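Local coordinates for protein pyruvate kinase (Cryptosporidium parvum, PDB 4DRS) that probably catalyses the last step of glycolysis, the transfer of a phosphoryl group from phosphoenolpyruvate to ADP to give pyruvate and ATP, at residues A[165-170]-A[199-204]; A[42-46]-A[446-450]. Residue numbers count along the deposited sequence, not the author numbering.

From the N terminus, the chain passes helix 24-31 and reaches residues 42-46, the loop just before strand 47-51, the first of the eight-stranded barrel. It then lays down the first three barrel strands and leaves after 105-109 to form a separate beta domain. Interaction 1 is made within that domain and closes a short loop: 28 residues, without helix, separate 165-170 from 199-204. The chain returns to the barrel, completes it and enters the C-terminal alpha/beta domain. There 446-450 meets 42-46, so interaction 2 closes a loop of 399 residues that contains all of interaction 1. The centres of the two contacts lie about 42 Å apart, on opposite sides of the chain's centre.

Interaction 1 (A[165-170]-A[199-204]); sequences TVLIAD and KNMNLP
L167 (chi1 m, chi2 t) lays its side chain over P204, with CD1 3.8 Å from P204 CG. The two segments run antiparallel; 165-168 is extended, and the facing 199-204 is extended throughout. L167 pairs with N202 as a hydrogen-bonded pair, CA to CA 4.8 Å. L167 N donates to N202 O at 2.8 Å, and N202 N donates to L167 O at 2.6 Å. I168 and M201 form the next, non-hydrogen-bonded pair, CA to CA 4.4 Å. A169 N then donates to N200 O at 2.7 Å. CA-H...O contacts reinforce the ladder, the shortest from M201 CA to L167 O at 3.1 Å. I168 and M201 point to one face, where I168 CG1 lies 3.7 Å from M201 CG. On the same side V166 CG1 lies 3.8 Å from both M201 CE and L203 CD2. L167 and N202 point to the other face, and both touch M299 of helix 297-300. A169 and D170 have positive phi (60° and 54°), so the strand ends in a turn. D170 OD2 then lies 2.9 Å from N200 ND2, at an angle too poor for a hydrogen bond. The side chain of N200 touches R116, an ADP-binding residue of this enzyme, though no ADP is bound here. The pairing forms an edge of the beta domain inserted after barrel strand 105-109, the B domain of pyruvate kinases, which caps the active-site cleft.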
loop_
_atom_site.group_PDB
_atom_site.type_symbol
_atom_site.label_atom_id
_atom_site.label_comp_id
_atom_site.label_asym_id
_atom_site.label_seq_id
_atom_site.Cartn_x
_atom_site.Cartn_y
_atom_site.Cartn_z
ATOM N N THR A 165 -12.085 -15.634 50.298
ATOM C CA THR A 165 -10.630 -15.546 50.399
ATOM C C THR A 165 -10.166 -14.094 50.545
ATOM O O THR A 165 -10.627 -13.209 49.821
ATOM C CB THR A 165 -9.921 -16.216 49.200
ATOM O OG1 THR A 165 -10.364 -15.613 47.976
ATOM C CG2 THR A 165 -10.219 -17.716 49.163
ATOM N N VAL A 166 -9.266 -13.861 51.497
ATOM C CA VAL A 166 -8.702 -12.535 51.729
ATOM C C VAL A 166 -7.207 -12.582 51.430
ATOM O O VAL A 166 -6.479 -13.395 52.005
ATOM C CB VAL A 166 -8.942 -12.050 53.179
ATOM C CG1 VAL A 166 -8.445 -10.623 53.360
ATOM C CG2 VAL A 166 -10.417 -12.144 53.546
ATOM N N LEU A 167 -6.761 -11.719 50.518
ATOM C CA LEU A 167 -5.355 -11.673 50.111
ATOM C C LEU A 167 -4.636 -10.461 50.686
ATOM O O LEU A 167 -5.154 -9.348 50.648
ATOM C CB LEU A 167 -5.224 -11.687 48.582
ATOM C CG LEU A 167 -5.734 -12.914 47.818
ATOM C CD1 LEU A 167 -5.588 -12.701 46.319
ATOM C CD2 LEU A 167 -5.025 -14.194 48.243
ATOM N N ILE A 168 -3.439 -10.688 51.216
ATOM C CA ILE A 168 -2.639 -9.616 51.803
ATOM C C ILE A 168 -1.281 -9.518 51.106
ATOM O O ILE A 168 -0.677 -10.539 50.765
ATOM C CB ILE A 168 -2.490 -9.789 53.334
ATOM C CG1 ILE A 168 -3.877 -9.812 53.992
ATOM C CG2 ILE A 168 -1.636 -8.674 53.930
ATOM C CD1 ILE A 168 -3.892 -10.174 55.462
ATOM N N ALA A 169 -0.827 -8.281 50.891
ATOM C CA ALA A 169 0.440 -7.965 50.212
ATOM C C ALA A 169 0.506 -8.491 48.771
ATOM O O ALA A 169 1.541 -8.997 48.328
ATOM C CB ALA A 169 1.637 -8.436 51.033
ATOM N N ASP A 170 -0.612 -8.352 48.055
ATOM C CA ASP A 170 -0.757 -8.798 46.661
ATOM C C ASP A 170 -0.385 -10.269 46.454
ATOM O O ASP A 170 0.540 -10.591 45.703
ATOM C CB ASP A 170 0.024 -7.887 45.700
ATOM C CG ASP A 170 -0.577 -6.496 45.592
ATOM O OD1 ASP A 170 -1.768 -6.378 45.224
ATOM O OD2 ASP A 170 0.152 -5.517 45.861
ATOM N N LYS A 199 0.544 -3.227 54.545
ATOM C CA LYS A 199 0.510 -4.050 53.344
ATOM C C LYS A 199 -0.847 -4.005 52.648
ATOM O O LYS A 199 -1.876 -3.767 53.283
ATOM C CB LYS A 199 0.920 -5.493 53.657
ATOM C CG LYS A 199 2.417 -5.682 53.857
ATOM C CD LYS A 199 3.199 -5.363 52.590
ATOM C CE LYS A 199 4.694 -5.525 52.803
ATOM N NZ LYS A 199 5.464 -5.128 51.592
ATOM N N ASN A 200 -0.821 -4.224 51.335
ATOM C CA ASN A 200 -2.022 -4.277 50.502
ATOM C C ASN A 200 -2.975 -5.382 50.955
ATOM O O ASN A 200 -2.548 -6.372 51.550
ATOM C CB ASN A 200 -1.633 -4.508 49.039
ATOM C CG ASN A 200 -0.434 -3.678 48.613
ATOM O OD1 ASN A 200 -0.546 -2.469 48.402
ATOM N ND2 ASN A 200 0.720 -4.326 48.480
ATOM N N MET A 201 -4.264 -5.203 50.681
ATOM C CA MET A 201 -5.257 -6.234 50.966
ATOM C C MET A 201 -6.248 -6.340 49.814
ATOM O O MET A 201 -6.626 -5.332 49.217
ATOM C CB MET A 201 -5.982 -5.956 52.284
ATOM C CG MET A 201 -6.348 -7.213 53.059
ATOM S SD MET A 201 -6.963 -6.909 54.730
ATOM C CE MET A 201 -8.731 -6.958 54.443
ATOM N N ASN A 202 -6.656 -7.566 49.501
ATOM C CA ASN A 202 -7.548 -7.825 48.375
ATOM C C ASN A 202 -8.688 -8.763 48.743
ATOM O O ASN A 202 -8.503 -9.703 49.521
ATOM C CB ASN A 202 -6.767 -8.418 47.206
ATOM C CG ASN A 202 -5.642 -7.518 46.733
ATOM O OD1 ASN A 202 -5.879 -6.476 46.121
ATOM N ND2 ASN A 202 -4.402 -7.925 47.008
ATOM N N LEU A 203 -9.860 -8.502 48.168
ATOM C CA LEU A 203 -11.039 -9.336 48.385
ATOM C C LEU A 203 -11.602 -9.836 47.048
ATOM O O LEU A 203 -12.534 -9.235 46.501
ATOM C CB LEU A 203 -12.109 -8.572 49.178
ATOM C CG LEU A 203 -11.720 -7.876 50.488
ATOM C CD1 LEU A 203 -12.891 -7.064 51.016
ATOM C CD2 LEU A 203 -11.234 -8.865 51.538
ATOM N N PRO A 204 -11.030 -10.940 46.516
ATOM C CA PRO A 204 -11.454 -11.519 45.236
ATOM C C PRO A 204 -12.933 -11.899 45.221
ATOM O O PRO A 204 -13.423 -12.525 46.165
ATOM C CB PRO A 204 -10.585 -12.776 45.111
ATOM C CG PRO A 204 -9.389 -12.497 45.951
ATOM C CD PRO A 204 -9.912 -11.701 47.108
#

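Interaction 2 (A[42-46]-A[446-450]); sequences TQRKT and PSQTI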
loop_
_atom_site.group_PDB
_atom_site.type_symbol
_atom_site.label_atom_id
_atom_site.label_comp_id
_atom_site.label_asym_id
_atom_site.label_seq_id
_atom_site.Cartn_x
_atom_site.Cartn_y
_atom_site.Cartn_z
ATOM N N THR A 42 20.201 13.192 18.109
ATOM C CA THR A 42 18.855 12.552 18.231
ATOM C C THR A 42 18.537 12.145 19.676
ATOM O O THR A 42 18.908 11.059 20.138
ATOM C CB THR A 42 18.680 11.365 17.245
ATOM O OG1 THR A 42 17.465 10.663 17.543
ATOM C CG2 THR A 42 19.868 10.391 17.309
ATOM N N GLN A 43 17.846 13.033 20.385
ATOM C CA GLN A 43 17.529 12.821 21.796
ATOM C C GLN A 43 16.214 12.065 22.014
ATOM O O GLN A 43 15.334 12.067 21.154
ATOM C CB GLN A 43 17.526 14.154 22.557
ATOM C CG GLN A 43 16.516 15.175 22.052
ATOM C CD GLN A 43 16.350 16.348 23.003
ATOM O OE1 GLN A 43 17.332 16.910 23.498
ATOM N NE2 GLN A 43 15.100 16.728 23.260
ATOM N N ARG A 44 16.104 11.425 23.174
ATOM C CA ARG A 44 14.928 10.655 23.569
ATOM C C ARG A 44 13.616 11.456 23.506
ATOM O O ARG A 44 13.563 12.624 23.901
ATOM C CB ARG A 44 15.148 10.083 24.973
ATOM C CG ARG A 44 13.928 9.435 25.606
ATOM C CD ARG A 44 14.196 8.997 27.037
ATOM N NE ARG A 44 14.974 9.975 27.797
ATOM C CZ ARG A 44 14.480 11.080 28.345
ATOM N NH1 ARG A 44 13.195 11.382 28.227
ATOM N NH2 ARG A 44 15.280 11.887 29.012
ATOM N N LYS A 45 12.567 10.813 23.001
ATOM C CA LYS A 45 11.259 11.458 22.845
ATOM C C LYS A 45 10.289 11.066 23.951
ATOM O O LYS A 45 9.538 11.902 24.454
ATOM C CB LYS A 45 10.652 11.127 21.481
ATOM C CG LYS A 45 11.396 11.743 20.316
ATOM C CD LYS A 45 10.847 11.238 18.994
ATOM C CE LYS A 45 11.714 11.689 17.836
ATOM N NZ LYS A 45 11.899 13.168 17.849
ATOM N N THR A 46 10.319 9.794 24.326
ATOM C CA THR A 46 9.458 9.286 25.382
ATOM C C THR A 46 9.795 9.945 26.716
ATOM O O THR A 46 10.953 9.988 27.131
ATOM C CB THR A 46 9.562 7.759 25.497
ATOM O OG1 THR A 46 9.385 7.179 24.199
ATOM C CG2 THR A 46 8.488 7.206 26.447
ATOM N N PRO A 446 6.172 13.021 14.847
ATOM C CA PRO A 446 7.256 13.413 13.949
ATOM C C PRO A 446 8.595 12.831 14.396
ATOM O O PRO A 446 8.798 12.600 15.590
ATOM C CB PRO A 446 7.283 14.937 14.088
ATOM C CG PRO A 446 6.764 15.195 15.459
ATOM C CD PRO A 446 5.709 14.146 15.680
ATOM N N SER A 447 9.502 12.597 13.453
ATOM C CA SER A 447 10.855 12.192 13.815
ATOM C C SER A 447 11.597 13.380 14.417
ATOM O O SER A 447 12.518 13.202 15.210
ATOM C CB SER A 447 11.622 11.647 12.604
ATOM O OG SER A 447 12.115 12.700 11.796
ATOM N N GLN A 448 11.193 14.587 14.028
ATOM C CA GLN A 448 11.823 15.807 14.529
ATOM C C GLN A 448 11.371 16.074 15.952
ATOM O O GLN A 448 10.217 15.814 16.307
ATOM C CB GLN A 448 11.470 17.020 13.658
ATOM C CG GLN A 448 11.962 16.953 12.221
ATOM C CD GLN A 448 11.087 16.083 11.340
ATOM O OE1 GLN A 448 9.958 15.748 11.707
ATOM N NE2 GLN A 448 11.598 15.717 10.171
ATOM N N THR A 449 12.286 16.594 16.764
ATOM C CA THR A 449 11.947 17.067 18.099
ATOM C C THR A 449 10.999 18.260 17.985
ATOM O O THR A 449 11.166 19.110 17.106
ATOM C CB THR A 449 13.219 17.428 18.903
ATOM O OG1 THR A 449 13.864 16.219 19.327
ATOM C CG2 THR A 449 12.889 18.269 20.137
ATOM N N ILE A 450 9.992 18.292 18.856
ATOM C CA ILE A 450 9.041 19.391 18.902
ATOM C C ILE A 450 9.439 20.364 20.006
ATOM O O ILE A 450 9.542 19.985 21.175
ATOM C CB ILE A 450 7.601 18.900 19.169
ATOM C CG1 ILE A 450 7.219 17.769 18.215
ATOM C CG2 ILE A 450 6.608 20.055 19.061
ATOM C CD1 ILE A 450 6.142 16.861 18.768
HETATM O O HOH W 1 14.444 13.398 18.969
HETATM O O HOH W 2 9.139 14.685 18.449
#
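T42 starts the first segment without touching 446-450. Q43 makes a slight contact, CG to T449 OG1 at 3.9 Å. Its backbone does more: water 1 donates to Q43 O at 2.7 Å, accepts from K45 NZ at 2.8 Å and is hydrogen-bonded to T449 OG1 at 2.9 Å. R44 points away, and its NH1 donates to T46 O at 2.9 Å. K45 carries the contact. Its long side chain reaches across to the turn before strand 449-454, and NZ donates to S447 O at 2.7 Å. Water 2 accepts from K45 NZ at 3.2 Å and donates to Q448 O at 2.7 Å. The backbone of K45 also bonds to E386 and G468. T46 leads into the barrel, and its hydroxyl bonds to E386. This polar, water-bridged contact therefore joins the entrance of barrel strand 47-51 to the start of strand 449-454, which lies between 427-431 and 469-473 in the C-terminal sheet, with P446 packed against helices 408-422 and 436-443.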